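Local coordinates for helix-turn-helix domain-containing protein (Shewanella amazonensis SB2B, PDB 3KE2) that is of unknown function but, as a winged helix-turn-helix family member, probably binds nucleic acid, at residues A[25-30]-A[90-95]. Sequence-based numbering, arbitrary orientation.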
loop_
_atom_site.group_PDB
_atom_site.type_symbol
_atom_site.label_atom_id
_atom_site.label_comp_id
_atom_site.label_asym_id
_atom_site.label_seq_id
_atom_site.Cartn_x
_atom_site.Cartn_y
_atom_site.Cartn_z
ATOM N N LEU A 25 3.023 6.512 -9.401
ATOM C CA LEU A 25 2.075 7.081 -10.359
ATOM C C LEU A 25 1.173 8.089 -9.637
ATOM O O LEU A 25 0.997 9.231 -10.079
ATOM C CB LEU A 25 1.246 6.004 -11.025
ATOM C CG LEU A 25 1.964 5.176 -12.047
ATOM C CD1 LEU A 25 0.989 4.199 -12.660
ATOM C CD2 LEU A 25 2.511 6.113 -13.076
ATOM N N ALA A 26 0.657 7.669 -8.493
ATOM C CA ALA A 26 -0.218 8.513 -7.729
ATOM C C ALA A 26 0.476 9.824 -7.397
ATOM O O ALA A 26 -0.153 10.871 -7.407
ATOM C CB ALA A 26 -0.655 7.795 -6.458
ATOM N N HIS A 27 1.764 9.771 -7.085
ATOM C CA HIS A 27 2.526 10.997 -6.773
ATOM C C HIS A 27 2.604 11.878 -8.021
ATOM O O HIS A 27 2.337 13.061 -7.949
ATOM C CB HIS A 27 3.914 10.624 -6.216
ATOM C CG HIS A 27 4.858 11.773 -6.031
ATOM N ND1 HIS A 27 4.934 12.499 -4.857
ATOM C CD2 HIS A 27 5.824 12.270 -6.845
ATOM C CE1 HIS A 27 5.884 13.415 -4.969
ATOM N NE2 HIS A 27 6.442 13.296 -6.165
ATOM N N LEU A 28 2.938 11.288 -9.167
ATOM C CA LEU A 28 3.018 12.039 -10.407
ATOM C C LEU A 28 1.688 12.732 -10.731
ATOM O O LEU A 28 1.654 13.929 -11.001
ATOM C CB LEU A 28 3.406 11.121 -11.545
ATOM C CG LEU A 28 4.841 10.604 -11.561
ATOM C CD1 LEU A 28 4.978 9.687 -12.755
ATOM C CD2 LEU A 28 5.881 11.737 -11.603
HETATM N N MSE A 29 0.600 11.967 -10.647
HETATM C CA MSE A 29 -0.750 12.451 -10.925
HETATM C C MSE A 29 -1.195 13.544 -9.993
HETATM O O MSE A 29 -1.988 14.400 -10.360
HETATM C CB MSE A 29 -1.731 11.299 -10.792
HETATM C CG MSE A 29 -1.526 10.240 -11.804
HETATM SE SE MSE A 29 -2.643 8.741 -11.434
HETATM C CE MSE A 29 -1.992 7.632 -12.768
ATOM N N ASP A 30 -0.663 13.536 -8.792
ATOM C CA ASP A 30 -1.059 14.502 -7.803
ATOM C C ASP A 30 -0.331 15.832 -7.970
ATOM O O ASP A 30 -0.860 16.862 -7.575
ATOM C CB ASP A 30 -0.775 13.926 -6.403
ATOM C CG ASP A 30 -1.694 14.492 -5.316
ATOM O OD1 ASP A 30 -2.925 14.579 -5.542
ATOM O OD2 ASP A 30 -1.186 14.771 -4.205
ATOM N N TRP A 90 4.771 10.517 2.340
ATOM C CA TRP A 90 5.829 9.514 2.357
ATOM C C TRP A 90 6.540 9.461 1.021
ATOM O O TRP A 90 7.753 9.474 0.962
ATOM C CB TRP A 90 5.255 8.138 2.694
ATOM C CG TRP A 90 6.288 7.085 2.865
ATOM C CD1 TRP A 90 6.908 6.742 4.015
ATOM C CD2 TRP A 90 6.817 6.229 1.848
ATOM N NE1 TRP A 90 7.798 5.709 3.785
ATOM C CE2 TRP A 90 7.760 5.388 2.457
ATOM C CE3 TRP A 90 6.576 6.090 0.488
ATOM C CZ2 TRP A 90 8.476 4.426 1.746
ATOM C CZ3 TRP A 90 7.284 5.132 -0.220
ATOM C CH2 TRP A 90 8.226 4.310 0.416
HETATM N N MSE A 91 5.783 9.395 -0.062
HETATM C CA MSE A 91 6.405 9.354 -1.388
HETATM C C MSE A 91 7.279 10.616 -1.607
HETATM O O MSE A 91 8.354 10.527 -2.214
HETATM C CB MSE A 91 5.361 9.184 -2.504
HETATM C CG MSE A 91 6.028 9.034 -3.835
HETATM SE SE MSE A 91 7.076 7.414 -3.947
HETATM C CE MSE A 91 8.536 8.050 -4.883
ATOM N N ASP A 92 6.836 11.772 -1.078
ATOM C CA ASP A 92 7.598 13.041 -1.202
ATOM C C ASP A 92 9.046 12.864 -0.766
ATOM O O ASP A 92 9.985 13.365 -1.387
ATOM C CB ASP A 92 6.985 14.166 -0.362
ATOM C CG ASP A 92 5.595 14.576 -0.826
ATOM O OD1 ASP A 92 5.111 14.120 -1.885
ATOM O OD2 ASP A 92 4.976 15.399 -0.123
ATOM N N THR A 93 9.213 12.132 0.307
ATOM C CA THR A 93 10.511 11.887 0.882
ATOM C C THR A 93 11.333 10.854 0.142
ATOM O O THR A 93 12.554 10.968 0.109
ATOM C CB THR A 93 10.309 11.378 2.339
ATOM O OG1 THR A 93 9.489 12.325 3.055
ATOM C CG2 THR A 93 11.668 11.113 3.076
ATOM N N HIS A 94 10.675 9.872 -0.479
ATOM C CA HIS A 94 11.384 8.747 -1.117
ATOM C C HIS A 94 11.388 8.709 -2.660
ATOM O O HIS A 94 11.815 7.705 -3.262
ATOM C CB HIS A 94 10.790 7.425 -0.537
ATOM C CG HIS A 94 10.997 7.252 0.957
ATOM N ND1 HIS A 94 10.264 7.942 1.906
ATOM C CD2 HIS A 94 11.839 6.448 1.657
ATOM C CE1 HIS A 94 10.670 7.599 3.119
ATOM N NE2 HIS A 94 11.621 6.690 2.996
ATOM N N VAL A 95 10.993 9.808 -3.306
ATOM C CA VAL A 95 10.894 9.831 -4.780
ATOM C C VAL A 95 12.136 9.344 -5.531
ATOM O O VAL A 95 12.042 8.466 -6.377
ATOM C CB VAL A 95 10.555 11.244 -5.339
ATOM C CG1 VAL A 95 10.341 11.175 -6.861
ATOM C CG2 VAL A 95 9.338 11.824 -4.666
#
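H27 reaches from helix 14-31 to helix 88-102 and meets M91, D92 and V95. With CG anti to the backbone N (chi1 172°), its imidazole is carried toward helix 88-102, the segment axes passing 10.4 Å apart at a steep 102°. The selenomethionine M91 crosses the histidine side chain at about a right angle, its CG 3.6 Å from H27 CB and close to the base of the ring. V95 also approaches at about a right angle, bringing CG2 within 3.6 Å of H27 NE2. The D92 carboxylate comes to the ring edge, OD1 lying near the imidazole plane 3.3 Å from H27 CE1, while the two planes are turned 65° apart. Cut back to an alanine, H27 would probably leave a gap between helices 14-31 and 88-102 beside M91 CG and V95 CG2 and deprive D92 OD1 of its imidazole neighbour. M91 and V95 also touch Y24, one turn earlier on helix 14-31, whereas L25 and M29 face helix 47-55. The steeply crossed pair thus packs the last long helix against the first, and the antiparallel strands 63-67 and 77-82 lie between the two helices in sequence, as expected of a winged helix-turn-helix fold.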